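Local coordinates for protein VAPBC49 (Mycobacterium tuberculosis, PDB 5AF3) that is possibly the antitoxin of a type II toxin-antitoxin pair with the toxin VapC45, and carries a putative helix-turn-helix DNA-binding domain, at residues A87-S97 with P135-L143; P96-V105 with V122-S130. All coordinates share one frame; numbering follows the deposited sequence.

Contact 1: A87-S97 with P135-L143; sequences AGVPMQRIRPS and PDDLVVRGL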
# COMPACT_ATOMS: atom_id res chain seq x y z
N ALA A 87 -6.80 14.30 -0.86
CA ALA A 87 -7.65 15.15 -0.02
C ALA A 87 -9.04 15.42 -0.62
O ALA A 87 -9.90 16.03 0.05
CB ALA A 87 -6.95 16.46 0.30
N GLY A 88 -9.22 15.01 -1.88
CA GLY A 88 -10.50 15.26 -2.61
C GLY A 88 -10.44 16.49 -3.51
O GLY A 88 -11.44 16.87 -4.12
N VAL A 89 -9.26 17.11 -3.63
CA VAL A 89 -9.11 18.27 -4.49
C VAL A 89 -9.36 17.96 -5.98
O VAL A 89 -8.75 17.05 -6.58
CB VAL A 89 -7.70 18.92 -4.32
CG1 VAL A 89 -7.51 20.09 -5.31
CG2 VAL A 89 -7.50 19.33 -2.88
N PRO A 90 -10.26 18.74 -6.61
CA PRO A 90 -10.40 18.53 -8.02
C PRO A 90 -9.13 18.89 -8.78
O PRO A 90 -8.61 20.01 -8.61
CB PRO A 90 -11.59 19.46 -8.40
CG PRO A 90 -11.57 20.52 -7.35
CD PRO A 90 -11.13 19.82 -6.10
N MET A 91 -8.64 17.97 -9.61
CA MET A 91 -7.29 18.10 -10.19
C MET A 91 -7.24 18.62 -11.62
O MET A 91 -6.21 19.15 -12.08
CB MET A 91 -6.52 16.76 -10.12
CG MET A 91 -6.35 16.21 -8.68
SD MET A 91 -5.54 17.31 -7.47
CE MET A 91 -3.90 17.47 -8.27
N GLN A 92 -8.34 18.47 -12.34
CA GLN A 92 -8.33 18.77 -13.78
C GLN A 92 -8.16 20.25 -14.10
O GLN A 92 -7.73 20.59 -15.19
CB GLN A 92 -9.64 18.30 -14.42
CG GLN A 92 -9.73 16.80 -14.56
CD GLN A 92 -11.02 16.41 -15.22
OE1 GLN A 92 -11.23 16.67 -16.42
NE2 GLN A 92 -11.92 15.80 -14.45
N ARG A 93 -8.54 21.13 -13.17
CA ARG A 93 -8.42 22.57 -13.44
C ARG A 93 -7.56 23.26 -12.37
O ARG A 93 -7.79 24.42 -12.00
CB ARG A 93 -9.81 23.23 -13.55
CG ARG A 93 -10.68 22.69 -14.69
CD ARG A 93 -12.12 23.20 -14.62
NE ARG A 93 -12.95 22.71 -15.74
CZ ARG A 93 -13.13 23.34 -16.90
NH1 ARG A 93 -12.55 24.50 -17.16
NH2 ARG A 93 -13.90 22.78 -17.82
N ILE A 94 -6.56 22.54 -11.89
CA ILE A 94 -5.70 23.03 -10.81
C ILE A 94 -4.60 23.98 -11.31
O ILE A 94 -4.01 24.71 -10.50
CB ILE A 94 -5.06 21.85 -10.05
CG1 ILE A 94 -4.54 22.33 -8.69
CG2 ILE A 94 -3.96 21.13 -10.95
CD1 ILE A 94 -4.40 21.24 -7.65
N ARG A 95 -4.29 23.94 -12.61
CA ARG A 95 -3.12 24.71 -13.09
C ARG A 95 -3.11 26.23 -12.73
O ARG A 95 -2.08 26.76 -12.29
CB ARG A 95 -2.89 24.45 -14.58
CG ARG A 95 -1.61 25.07 -15.15
CD ARG A 95 -1.42 24.58 -16.58
NE ARG A 95 -0.26 25.17 -17.24
CZ ARG A 95 -0.30 26.15 -18.16
NH1 ARG A 95 -1.46 26.67 -18.55
NH2 ARG A 95 0.84 26.59 -18.69
N PRO A 96 -4.25 26.94 -12.85
CA PRO A 96 -4.19 28.36 -12.40
C PRO A 96 -3.82 28.57 -10.95
O PRO A 96 -3.10 29.51 -10.63
CB PRO A 96 -5.60 28.87 -12.70
CG PRO A 96 -6.03 28.03 -13.81
CD PRO A 96 -5.56 26.65 -13.44
N SER A 97 -4.28 27.68 -10.07
CA SER A 97 -3.84 27.75 -8.66
C SER A 97 -2.35 27.54 -8.51
O SER A 97 -1.72 28.21 -7.68
CB SER A 97 -4.60 26.74 -7.75
OG SER A 97 -6.02 27.02 -7.72
N PRO A 135 -14.17 27.10 -10.45
CA PRO A 135 -13.19 26.00 -10.38
C PRO A 135 -12.00 26.31 -9.46
O PRO A 135 -11.57 25.43 -8.69
CB PRO A 135 -12.74 25.86 -11.85
CG PRO A 135 -13.99 26.29 -12.63
CD PRO A 135 -14.44 27.49 -11.85
N ASP A 136 -11.49 27.55 -9.50
CA ASP A 136 -10.43 27.91 -8.55
C ASP A 136 -10.88 27.82 -7.10
O ASP A 136 -10.15 27.29 -6.24
CB ASP A 136 -9.85 29.29 -8.90
CG ASP A 136 -9.26 29.35 -10.30
OD1 ASP A 136 -8.62 28.42 -10.78
OD2 ASP A 136 -9.41 30.40 -10.93
N ASP A 137 -12.08 28.30 -6.79
CA ASP A 137 -12.59 28.25 -5.44
C ASP A 137 -12.74 26.78 -5.00
O ASP A 137 -12.46 26.45 -3.84
CB ASP A 137 -13.94 28.99 -5.38
CG ASP A 137 -14.45 29.15 -3.97
OD1 ASP A 137 -13.65 29.46 -3.05
OD2 ASP A 137 -15.67 28.99 -3.76
N LEU A 138 -13.14 25.92 -5.92
CA LEU A 138 -13.32 24.50 -5.57
C LEU A 138 -12.00 23.82 -5.28
O LEU A 138 -11.92 23.03 -4.33
CB LEU A 138 -14.06 23.74 -6.65
CG LEU A 138 -15.49 24.25 -6.89
CD1 LEU A 138 -15.98 23.54 -8.17
CD2 LEU A 138 -16.43 24.08 -5.70
N VAL A 139 -10.98 24.12 -6.08
CA VAL A 139 -9.59 23.65 -5.76
C VAL A 139 -9.23 24.08 -4.33
O VAL A 139 -8.86 23.25 -3.46
CB VAL A 139 -8.55 24.20 -6.79
CG1 VAL A 139 -7.08 23.98 -6.30
CG2 VAL A 139 -8.75 23.55 -8.14
N VAL A 140 -9.35 25.38 -4.07
CA VAL A 140 -8.87 25.94 -2.81
C VAL A 140 -9.69 25.42 -1.60
O VAL A 140 -9.13 25.18 -0.53
CB VAL A 140 -8.81 27.48 -2.87
CG1 VAL A 140 -8.51 28.08 -1.51
CG2 VAL A 140 -7.78 27.90 -3.89
N ARG A 141 -11.01 25.28 -1.78
CA ARG A 141 -11.87 24.69 -0.75
C ARG A 141 -11.51 23.25 -0.44
O ARG A 141 -11.71 22.79 0.69
CB ARG A 141 -13.36 24.81 -1.12
CG ARG A 141 -13.93 26.18 -0.72
CD ARG A 141 -15.17 26.61 -1.52
NE ARG A 141 -16.11 25.52 -1.83
CZ ARG A 141 -17.29 25.69 -2.44
NH1 ARG A 141 -17.70 26.91 -2.83
NH2 ARG A 141 -18.08 24.64 -2.68
N GLY A 142 -10.94 22.56 -1.41
CA GLY A 142 -10.47 21.18 -1.21
C GLY A 142 -9.24 21.13 -0.30
O GLY A 142 -8.97 20.11 0.36
N LEU A 143 -8.47 22.22 -0.28
CA LEU A 143 -7.20 22.28 0.44
C LEU A 143 -7.19 22.89 1.82
O LEU A 143 -6.39 22.48 2.68
CB LEU A 143 -6.16 23.04 -0.46
CG LEU A 143 -5.78 22.34 -1.75
CD1 LEU A 143 -4.99 23.26 -2.67
CD2 LEU A 143 -4.96 21.09 -1.39
O HOH W 1 -7.02 26.29 -10.16
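Val139 spreads its two methyl groups over segment 87-97, in which a loop links helix 72-86 to the start of helix 95-105 and leaves the first through a Schellman motif with Gly88 at positive phi. The segment lies within the putative DNA-binding helix-turn-helix region, and helix 135-143 packs on it. With CG1 anti to the backbone N (chi1 167°), Val139 sends that methyl between Ile94 CG1, 3.9 Å away, and Ser97 OG; its CG2 instead meets the carbonyl Pro90 O at 3.6 Å. Val89 follows just after the Schellman turn. Its CG1 faces Val139, while its CG2 presses on the backbone of Gly142, 3.6 Å from Gly142 C, where no side chain stands between them. The same methyl meets Leu143 at about a right angle, and Val89 CG2 to Leu143 CD2, at 3.4 Å, is tighter than normal van der Waals contact. Next to Val89, the Pro90 ring lays its CG and CD against the helix backbone at Leu138 and Val139. Phe84 of helix 72-86 backs Val89, Ile94 and Leu143, so the apolar layer continues behind the loop. Polar groups gather at the start of helix 135-143, where one water ties the segments together: it accepts from Ser97 OG at 2.7 Å and donates to Arg93 O and to Asp136 OD1, each also at 2.7 Å.

Contact 2: P96-V105 with V122-S130; sequences PSLDWLIKNV and VLWRFAERS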
# COMPACT_ATOMS: atom_id res chain seq x y z
N PRO A 96 -4.25 26.94 -12.85
CA PRO A 96 -4.19 28.36 -12.40
C PRO A 96 -3.82 28.57 -10.95
O PRO A 96 -3.10 29.51 -10.63
CB PRO A 96 -5.60 28.87 -12.70
CG PRO A 96 -6.03 28.03 -13.81
CD PRO A 96 -5.56 26.65 -13.44
N SER A 97 -4.28 27.68 -10.07
CA SER A 97 -3.84 27.75 -8.66
C SER A 97 -2.35 27.54 -8.51
O SER A 97 -1.72 28.21 -7.68
CB SER A 97 -4.60 26.74 -7.75
OG SER A 97 -6.02 27.02 -7.72
N LEU A 98 -1.82 26.56 -9.24
CA LEU A 98 -0.37 26.30 -9.23
C LEU A 98 0.43 27.52 -9.76
O LEU A 98 1.36 27.97 -9.11
CB LEU A 98 -0.06 25.03 -10.00
CG LEU A 98 -0.77 23.76 -9.51
CD1 LEU A 98 -0.28 22.58 -10.31
CD2 LEU A 98 -0.50 23.52 -8.05
N ASP A 99 0.01 28.09 -10.89
CA ASP A 99 0.59 29.34 -11.43
C ASP A 99 0.60 30.43 -10.37
O ASP A 99 1.62 31.09 -10.15
CB ASP A 99 -0.16 29.84 -12.68
CG ASP A 99 0.03 28.92 -13.91
OD1 ASP A 99 0.98 28.11 -13.96
OD2 ASP A 99 -0.79 29.03 -14.85
N TRP A 100 -0.52 30.61 -9.68
CA TRP A 100 -0.62 31.62 -8.62
C TRP A 100 0.36 31.34 -7.50
O TRP A 100 1.08 32.24 -7.09
CB TRP A 100 -2.10 31.77 -8.10
CG TRP A 100 -2.24 32.67 -6.89
CD1 TRP A 100 -2.29 32.26 -5.60
CD2 TRP A 100 -2.35 34.11 -6.86
NE1 TRP A 100 -2.43 33.35 -4.76
CE2 TRP A 100 -2.45 34.49 -5.51
CE3 TRP A 100 -2.32 35.10 -7.84
CZ2 TRP A 100 -2.58 35.84 -5.10
CZ3 TRP A 100 -2.43 36.46 -7.43
CH2 TRP A 100 -2.57 36.80 -6.08
N LEU A 101 0.44 30.09 -7.06
CA LEU A 101 1.38 29.68 -6.02
C LEU A 101 2.84 29.95 -6.42
O LEU A 101 3.63 30.47 -5.62
CB LEU A 101 1.22 28.18 -5.70
CG LEU A 101 0.19 27.77 -4.69
CD1 LEU A 101 -0.05 26.23 -4.84
CD2 LEU A 101 0.76 28.16 -3.32
N ILE A 102 3.18 29.61 -7.66
CA ILE A 102 4.54 29.85 -8.13
C ILE A 102 4.83 31.37 -8.11
O ILE A 102 5.88 31.81 -7.62
CB ILE A 102 4.80 29.27 -9.48
CG1 ILE A 102 4.82 27.73 -9.38
CG2 ILE A 102 6.17 29.76 -10.01
CD1 ILE A 102 4.64 27.04 -10.71
N LYS A 103 3.87 32.15 -8.60
CA LYS A 103 4.02 33.64 -8.66
C LYS A 103 4.24 34.26 -7.28
O LYS A 103 4.90 35.30 -7.18
CB LYS A 103 2.83 34.28 -9.37
CG LYS A 103 2.68 33.96 -10.83
CD LYS A 103 1.35 34.49 -11.33
CE LYS A 103 1.18 34.21 -12.78
NZ LYS A 103 -0.09 34.88 -13.21
N ASN A 104 3.75 33.62 -6.21
CA ASN A 104 3.86 34.14 -4.85
C ASN A 104 4.86 33.47 -3.90
O ASN A 104 5.46 34.15 -3.04
CB ASN A 104 2.49 34.14 -4.17
CG ASN A 104 1.57 35.18 -4.76
OD1 ASN A 104 1.63 36.36 -4.37
ND2 ASN A 104 0.78 34.78 -5.76
N VAL A 105 4.97 32.15 -3.99
CA VAL A 105 5.89 31.39 -3.12
C VAL A 105 7.23 31.17 -3.82
O VAL A 105 8.25 31.01 -3.14
CB VAL A 105 5.24 30.06 -2.66
CG1 VAL A 105 6.21 29.19 -1.80
CG2 VAL A 105 4.01 30.42 -1.82
N VAL A 122 -1.90 32.22 0.84
CA VAL A 122 -1.77 32.58 -0.58
C VAL A 122 -2.96 32.04 -1.42
O VAL A 122 -3.56 32.75 -2.25
CB VAL A 122 -0.37 32.07 -1.16
CG1 VAL A 122 -0.32 32.19 -2.63
CG2 VAL A 122 0.83 32.83 -0.47
N LEU A 123 -3.31 30.78 -1.20
CA LEU A 123 -4.40 30.20 -1.98
C LEU A 123 -5.75 30.82 -1.67
O LEU A 123 -6.58 30.99 -2.54
CB LEU A 123 -4.45 28.70 -1.71
CG LEU A 123 -3.30 27.97 -2.43
CD1 LEU A 123 -3.21 26.57 -1.75
CD2 LEU A 123 -3.46 27.88 -3.93
N TRP A 124 -5.98 31.09 -0.40
CA TRP A 124 -7.20 31.77 0.01
C TRP A 124 -7.43 33.06 -0.82
O TRP A 124 -8.50 33.25 -1.42
CB TRP A 124 -7.16 32.03 1.51
CG TRP A 124 -8.24 32.90 1.94
CD1 TRP A 124 -9.58 32.66 1.84
CD2 TRP A 124 -8.10 34.20 2.53
NE1 TRP A 124 -10.28 33.73 2.35
CE2 TRP A 124 -9.40 34.69 2.77
CE3 TRP A 124 -6.99 35.00 2.88
CZ2 TRP A 124 -9.63 35.93 3.36
CZ3 TRP A 124 -7.22 36.23 3.46
CH2 TRP A 124 -8.54 36.69 3.70
N ARG A 125 -6.40 33.91 -0.85
CA ARG A 125 -6.38 35.17 -1.61
C ARG A 125 -6.78 34.97 -3.08
O ARG A 125 -7.54 35.77 -3.65
CB ARG A 125 -4.99 35.82 -1.54
CG ARG A 125 -4.61 36.35 -0.18
CD ARG A 125 -3.38 37.30 -0.24
NE ARG A 125 -2.17 36.74 0.39
CZ ARG A 125 -1.02 36.47 -0.24
NH1 ARG A 125 -0.89 36.66 -1.56
NH2 ARG A 125 0.00 35.98 0.46
N PHE A 126 -6.26 33.90 -3.70
CA PHE A 126 -6.60 33.56 -5.07
C PHE A 126 -8.10 33.22 -5.23
O PHE A 126 -8.76 33.71 -6.12
CB PHE A 126 -5.72 32.36 -5.49
CG PHE A 126 -5.89 31.94 -6.90
CD1 PHE A 126 -5.57 32.81 -7.94
CD2 PHE A 126 -6.32 30.64 -7.21
CE1 PHE A 126 -5.71 32.45 -9.23
CE2 PHE A 126 -6.46 30.27 -8.51
CZ PHE A 126 -6.14 31.17 -9.53
N ALA A 127 -8.62 32.38 -4.35
CA ALA A 127 -9.99 31.90 -4.49
C ALA A 127 -10.99 33.03 -4.20
O ALA A 127 -12.07 33.04 -4.78
CB ALA A 127 -10.24 30.74 -3.55
N GLU A 128 -10.60 33.97 -3.34
CA GLU A 128 -11.46 35.11 -2.97
C GLU A 128 -11.89 35.86 -4.20
O GLU A 128 -13.08 36.13 -4.41
CB GLU A 128 -10.69 36.08 -2.11
CG GLU A 128 -10.59 35.76 -0.68
CD GLU A 128 -10.04 36.96 0.03
OE1 GLU A 128 -8.79 37.10 0.09
OE2 GLU A 128 -10.87 37.80 0.47
N ARG A 129 -10.91 36.19 -5.05
CA ARG A 129 -11.17 36.94 -6.27
C ARG A 129 -11.76 36.09 -7.40
O ARG A 129 -12.18 36.62 -8.43
CB ARG A 129 -9.87 37.60 -6.74
CG ARG A 129 -8.74 36.60 -6.97
CD ARG A 129 -7.38 37.25 -6.98
NE ARG A 129 -6.38 36.50 -7.77
CZ ARG A 129 -6.38 36.39 -9.09
NH1 ARG A 129 -7.35 36.96 -9.81
NH2 ARG A 129 -5.42 35.71 -9.71
N SER A 130 -11.77 34.78 -7.21
CA SER A 130 -12.17 33.85 -8.26
C SER A 130 -13.69 33.76 -8.46
O SER A 130 -14.13 33.46 -9.56
CB SER A 130 -11.58 32.46 -8.01
OG SER A 130 -10.22 32.42 -8.48
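Helices 96-105 and 122-130 run closer to antiparallel than parallel, their N-to-C directions 129° apart and their axes 9.9 Å apart at closest approach. Trp100 is the knob that bridges them, seated among Val122, Arg125, Phe126 and Arg129. Its five-membered ring and the Phe126 ring form an offset stack, centroids 4.7 Å apart and planes 23° from parallel. The two side chains slide past each other, so each CB lies over the other's ring: Phe126 CB is 3.5 Å from the centroid of the Trp100 five-membered ring. On the opposite indole face Asn104 ND2 sits 3.2 Å above the ring plane, held there by its bond to Trp100 O at 2.9 Å. Arg129 brings its guanidinium edge to the benzo part of the indole, with Arg129 NH2 3.7 Å from Trp100 CE3. Val122 is the reciprocal knob, set among Trp100, Leu101, Asn104 and Val105, and Leu101 CG packs on Leu123 CD2. Trp100 NE1 donates to Val122 O at 2.8 Å from above the carbonyl plane, while Phe126 N reaches that oxygen from the other face. The indole N-H thus finds its acceptor in the neighbouring helix, amid mixed apolar and polar groups, and this bond together with the two covered faces would fix the ring's rotation.

Contact 1 and contact 2 meet on helix 95-105, sharing Pro96 and Ser97, with centres about 11 Å apart. Contact 2 is nested inside the chain loop closed by contact 1, and its helix 115-130 is followed, after a short link, by helix 135-143, so three helices form one packed unit. The join is partly polar: Asp136 OD2 probably accepts a hydrogen bond from Ser130 OG at 3.3 Å, leaving Asp136 OD1 to the water of contact 1. Phe126 CE2 packs 3.5 Å from Asp136 CG, and Val140 CB meets Ala127 CB at 3.6 Å. A glycerol, probably from crystallisation, lies about 3 Å, nearest atoms, from the Pro90 side chain in contact 1 and bonds to Met91 N and Gln92 N.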